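Long-range contact in polynucleotide 5'-triphosphatase (Acanthamoeba polyphaga mimivirus, PDB 3BGY), which removes the gamma phosphate from the 5'-triphosphate end of mRNA, as the N-terminal triphosphatase domain of the virus's multifunctional mRNA-capping enzyme: residues Ile122-Leu134 and Thr143-Gly155. Sequence-based numbering, arbitrary orientation. Where two conformers were deposited one is given.
Sequences IEIVYKNRGSGKL and TIKSTEEIPLVAG. With ACT (acetate ion), chain D.
Tyr126 and Ile150 form an antiparallel hydrogen-bonded pair in a beta hairpin of the tunnel triphosphatase barrel. Tyr126 N donates to Ile150 O and Ile150 N to Tyr126 O, each a 2.9 Å hydrogen bond. Strand 83-88 flanks the hairpin on one side and strand 36-42 on the other.

One face carries Val125, Lys127, Glu149, Pro151, Leu134 and Lys145. Lys127 and Glu149 lie alongside each other and point the same way. The Lys127 bend at chi3 (90°) brings CE to 3.9 Å from Glu149 OE1. A second bend at chi4 leaves NZ 4.2 Å from Glu149 OE2, too far for a salt bridge. Lys127 NZ donates to a water that also accepts from NZ of the extended Lys145.

The other face carries Tyr126, Asn128, Glu148, Ile150 and Leu152. Asn128 and Glu148 cross at a slant, with amide and carboxylate planes 32° apart. Asn128 OD1 accepts from Gly130 N, two residues on, making an Asx turn within the type I turn Asn128-Ser131. This turn breaks the first strand, which pairs again where Ser146 N donates to Lys133 O over 2.9 Å. Chi1 of Tyr126 (173°) sets CG opposite the backbone N, and the ring leads away from the partner strand, its CD2 edge 4.5 Å from Ile150 CD1. Its OH donates to OXT of an acetate, probably from the crystallisation liquor, 2.6 Å away in the ring plane.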
loop_
_atom_site.group_PDB
_atom_site.type_symbol
_atom_site.label_atom_id
_atom_site.label_comp_id
_atom_site.label_asym_id
_atom_site.label_seq_id
_atom_site.Cartn_x
_atom_site.Cartn_y
_atom_site.Cartn_z
ATOM N N ILE A 122 -10.434 11.120 2.687
ATOM C CA ILE A 122 -9.515 11.453 1.591
ATOM C C ILE A 122 -8.088 11.444 2.150
ATOM O O ILE A 122 -7.642 12.383 2.825
ATOM C CB ILE A 122 -9.823 12.859 0.940
ATOM C CG1 ILE A 122 -11.274 12.902 0.414
ATOM C CG2 ILE A 122 -8.804 13.167 -0.184
ATOM C CD1 ILE A 122 -11.728 14.271 -0.129
ATOM N N GLU A 123 -7.359 10.371 1.858
ATOM C CA GLU A 123 -5.983 10.251 2.344
ATOM C C GLU A 123 -5.046 10.658 1.229
ATOM O O GLU A 123 -5.242 10.274 0.071
ATOM C CB GLU A 123 -5.689 8.827 2.817
ATOM C CG GLU A 123 -6.385 8.489 4.139
ATOM C CD GLU A 123 -6.105 7.076 4.642
ATOM O OE1 GLU A 123 -5.350 6.323 3.984
ATOM O OE2 GLU A 123 -6.680 6.718 5.688
ATOM N N ILE A 124 -4.061 11.480 1.576
ATOM C CA ILE A 124 -3.116 12.010 0.595
ATOM C C ILE A 124 -1.695 11.769 1.055
ATOM O O ILE A 124 -1.357 12.016 2.218
ATOM C CB ILE A 124 -3.325 13.548 0.418
ATOM C CG1 ILE A 124 -4.779 13.843 0.046
ATOM C CG2 ILE A 124 -2.394 14.082 -0.639
ATOM C CD1 ILE A 124 -5.092 15.311 -0.213
ATOM N N VAL A 125 -0.873 11.240 0.144
ATOM C CA VAL A 125 0.513 10.962 0.448
ATOM C C VAL A 125 1.429 11.321 -0.708
ATOM O O VAL A 125 1.040 11.274 -1.879
ATOM C CB VAL A 125 0.793 9.423 0.790
ATOM C CG1 VAL A 125 0.102 8.986 2.088
ATOM C CG2 VAL A 125 0.412 8.500 -0.378
ATOM N N TYR A 126 2.645 11.705 -0.357
ATOM C CA TYR A 126 3.676 11.966 -1.345
ATOM C C TYR A 126 4.669 10.823 -1.113
ATOM O O TYR A 126 5.223 10.666 -0.024
ATOM C CB TYR A 126 4.312 13.345 -1.151
ATOM C CG TYR A 126 5.502 13.560 -2.058
ATOM C CD1 TYR A 126 5.331 13.880 -3.424
ATOM C CD2 TYR A 126 6.813 13.401 -1.559
ATOM C CE1 TYR A 126 6.451 14.024 -4.279
ATOM C CE2 TYR A 126 7.927 13.550 -2.392
ATOM C CZ TYR A 126 7.737 13.864 -3.747
ATOM O OH TYR A 126 8.841 14.002 -4.545
ATOM N N LYS A 127 4.904 10.054 -2.166
ATOM C CA LYS A 127 5.761 8.878 -2.089
ATOM C C LYS A 127 7.077 9.150 -2.772
ATOM O O LYS A 127 7.103 9.397 -3.977
ATOM C CB LYS A 127 5.066 7.696 -2.769
ATOM C CG LYS A 127 3.790 7.229 -2.102
ATOM C CD LYS A 127 3.068 6.162 -2.946
ATOM C CE LYS A 127 3.511 4.731 -2.613
ATOM N NZ LYS A 127 4.980 4.477 -2.702
ATOM N N ASN A 128 8.158 9.150 -1.997
ATOM C CA ASN A 128 9.489 9.387 -2.557
ATOM C C ASN A 128 10.014 8.001 -2.911
ATOM O O ASN A 128 10.543 7.279 -2.057
ATOM C CB ASN A 128 10.417 10.099 -1.541
ATOM C CG ASN A 128 11.823 10.367 -2.096
ATOM O OD1 ASN A 128 12.246 9.786 -3.103
ATOM N ND2 ASN A 128 12.570 11.200 -1.395
ATOM N N ARG A 129 9.839 7.639 -4.176
ATOM C CA ARG A 129 10.254 6.333 -4.650
ATOM C C ARG A 129 11.760 6.137 -4.772
ATOM O O ARG A 129 12.220 5.008 -4.932
ATOM C CB ARG A 129 9.522 6.000 -5.946
ATOM C CG ARG A 129 8.018 5.804 -5.722
ATOM C CD ARG A 129 7.395 4.866 -6.744
ATOM N NE ARG A 129 6.077 4.401 -6.313
ATOM C CZ ARG A 129 5.177 3.814 -7.103
ATOM N NH1 ARG A 129 5.439 3.606 -8.391
ATOM N NH2 ARG A 129 3.993 3.459 -6.612
ATOM N N GLY A 130 12.519 7.218 -4.598
ATOM C CA GLY A 130 13.966 7.146 -4.716
ATOM C C GLY A 130 14.746 6.929 -3.434
ATOM O O GLY A 130 15.925 6.578 -3.495
ATOM N N SER A 131 14.094 7.090 -2.283
ATOM C CA SER A 131 14.762 6.935 -0.988
ATOM C C SER A 131 14.695 5.542 -0.390
ATOM O O SER A 131 15.414 5.223 0.566
ATOM C CB SER A 131 14.163 7.910 0.014
ATOM O OG SER A 131 12.822 7.560 0.255
ATOM N N GLY A 132 13.808 4.732 -0.943
ATOM C CA GLY A 132 13.628 3.394 -0.438
ATOM C C GLY A 132 14.577 2.290 -0.839
ATOM O O GLY A 132 15.160 2.330 -1.930
ATOM N N LYS A 133 14.777 1.349 0.089
ATOM C CA LYS A 133 15.607 0.177 -0.146
ATOM C C LYS A 133 14.621 -0.977 -0.356
ATOM O O LYS A 133 13.586 -1.059 0.299
ATOM C CB LYS A 133 16.536 -0.101 1.046
ATOM C CG LYS A 133 17.483 -1.291 0.854
ATOM C CD LYS A 133 18.654 -1.263 1.837
ATOM C CE LYS A 133 19.452 -2.574 1.805
ATOM N NZ LYS A 133 20.044 -2.898 0.476
ATOM N N LEU A 134 14.917 -1.821 -1.330
ATOM C CA LEU A 134 14.079 -2.959 -1.636
ATOM C C LEU A 134 14.982 -4.145 -1.876
ATOM O O LEU A 134 15.882 -4.067 -2.721
ATOM C CB LEU A 134 13.256 -2.690 -2.911
ATOM C CG LEU A 134 12.075 -3.598 -3.298
ATOM C CD1 LEU A 134 11.057 -2.770 -4.055
ATOM C CD2 LEU A 134 12.486 -4.786 -4.136
ATOM N N THR A 143 9.489 -9.870 -0.922
ATOM C CA THR A 143 10.404 -8.751 -1.026
ATOM C C THR A 143 10.257 -7.958 0.258
ATOM O O THR A 143 9.200 -7.991 0.873
ATOM C CB THR A 143 10.204 -7.838 -2.250
ATOM O OG1 THR A 143 8.893 -7.264 -2.257
ATOM C CG2 THR A 143 10.437 -8.600 -3.539
ATOM N N ILE A 144 11.341 -7.339 0.717
ATOM C CA ILE A 144 11.279 -6.529 1.937
ATOM C C ILE A 144 11.508 -5.111 1.406
ATOM O O ILE A 144 12.477 -4.860 0.691
ATOM C CB ILE A 144 12.430 -6.859 2.932
ATOM C CG1 ILE A 144 12.667 -8.367 3.108
ATOM C CG2 ILE A 144 12.193 -6.172 4.252
ATOM C CD1 ILE A 144 11.643 -9.128 3.872
ATOM N N LYS A 145 10.661 -4.162 1.792
ATOM C CA LYS A 145 10.781 -2.811 1.271
ATOM C C LYS A 145 10.612 -1.773 2.343
ATOM O O LYS A 145 9.784 -1.940 3.242
ATOM C CB LYS A 145 9.677 -2.582 0.211
ATOM C CG LYS A 145 9.668 -1.247 -0.570
ATOM C CD LYS A 145 8.353 -1.092 -1.347
ATOM C CE LYS A 145 8.365 0.105 -2.301
ATOM N NZ LYS A 145 7.024 0.344 -2.927
ATOM N N SER A 146 11.452 -0.755 2.270
ATOM C CA SER A 146 11.336 0.370 3.163
ATOM C C SER A 146 11.114 1.501 2.182
ATOM O O SER A 146 11.708 1.497 1.092
ATOM C CB SER A 146 12.619 0.605 3.954
ATOM O OG SER A 146 12.398 1.538 5.002
ATOM N N THR A 147 10.110 2.331 2.458
ATOM C CA THR A 147 9.878 3.494 1.619
ATOM C C THR A 147 9.342 4.696 2.373
ATOM O O THR A 147 8.651 4.545 3.389
ATOM C CB THR A 147 8.997 3.143 0.388
ATOM O OG1 THR A 147 9.051 4.208 -0.566
ATOM C CG2 THR A 147 7.574 2.832 0.783
ATOM N N GLU A 148 9.664 5.877 1.852
ATOM C CA GLU A 148 9.240 7.139 2.452
ATOM C C GLU A 148 7.902 7.559 1.879
ATOM O O GLU A 148 7.770 7.731 0.670
ATOM C CB GLU A 148 10.290 8.200 2.178
ATOM C CG GLU A 148 10.077 9.504 2.906
ATOM C CD GLU A 148 11.072 10.587 2.476
ATOM O OE1 GLU A 148 11.936 10.326 1.606
ATOM O OE2 GLU A 148 10.991 11.685 3.032
ATOM N N GLU A 149 6.921 7.747 2.762
ATOM C CA GLU A 149 5.583 8.123 2.365
ATOM C C GLU A 149 5.176 9.206 3.330
ATOM O O GLU A 149 4.887 8.936 4.495
ATOM C CB GLU A 149 4.621 6.913 2.447
ATOM C CG GLU A 149 4.955 5.768 1.450
ATOM C CD GLU A 149 3.881 4.700 1.325
ATOM O OE1 GLU A 149 2.693 5.052 1.153
ATOM O OE2 GLU A 149 4.238 3.501 1.366
ATOM N N ILE A 150 5.112 10.434 2.827
ATOM C CA ILE A 150 4.765 11.580 3.669
ATOM C C ILE A 150 3.275 11.872 3.598
ATOM O O ILE A 150 2.761 12.227 2.541
ATOM C CB ILE A 150 5.605 12.817 3.230
ATOM C CG1 ILE A 150 7.095 12.463 3.273
ATOM C CG2 ILE A 150 5.284 14.038 4.134
ATOM C CD1 ILE A 150 8.042 13.538 2.750
ATOM N N PRO A 151 2.567 11.773 4.739
ATOM C CA PRO A 151 1.125 12.039 4.709
ATOM C C PRO A 151 0.866 13.527 4.783
ATOM O O PRO A 151 1.581 14.262 5.466
ATOM C CB PRO A 151 0.615 11.357 5.991
ATOM C CG PRO A 151 1.758 10.509 6.457
ATOM C CD PRO A 151 2.966 11.284 6.068
ATOM N N LEU A 152 -0.105 13.978 4.000
ATOM C CA LEU A 152 -0.504 15.380 4.026
ATOM C C LEU A 152 -1.798 15.327 4.808
ATOM O O LEU A 152 -2.759 14.707 4.359
ATOM C CB LEU A 152 -0.726 15.915 2.611
ATOM C CG LEU A 152 0.487 16.382 1.818
ATOM C CD1 LEU A 152 1.242 15.199 1.220
ATOM C CD2 LEU A 152 -0.002 17.309 0.715
ATOM N N VAL A 153 -1.791 15.900 6.012
ATOM C CA VAL A 153 -2.957 15.869 6.898
ATOM C C VAL A 153 -3.680 17.193 7.132
ATOM O O VAL A 153 -3.119 18.273 6.918
ATOM C CB VAL A 153 -2.619 15.216 8.260
ATOM C CG1 VAL A 153 -2.467 13.703 8.094
ATOM C CG2 VAL A 153 -1.358 15.825 8.841
ATOM N N ALA A 154 -4.949 17.074 7.536
ATOM C CA ALA A 154 -5.835 18.210 7.813
ATOM C C ALA A 154 -5.382 18.970 9.059
ATOM O O ALA A 154 -4.900 18.361 10.024
ATOM C CB ALA A 154 -7.265 17.725 7.990
ATOM N N GLY A 155 -5.475 20.299 8.995
ATOM C CA GLY A 155 -5.084 21.140 10.117
ATOM C C GLY A 155 -3.607 21.492 10.146
ATOM O O GLY A 155 -3.244 22.595 10.566
HETATM C C ACT D . 7.965 15.768 -7.581
HETATM O O ACT D . 8.436 16.692 -8.461
HETATM O OXT ACT D . 8.704 15.046 -6.956
HETATM C CH3 ACT D . 6.514 15.650 -7.357
HETATM O O HOH W 1 -3.948 12.126 4.450
HETATM O O HOH W 2 5.838 2.476 -4.099
#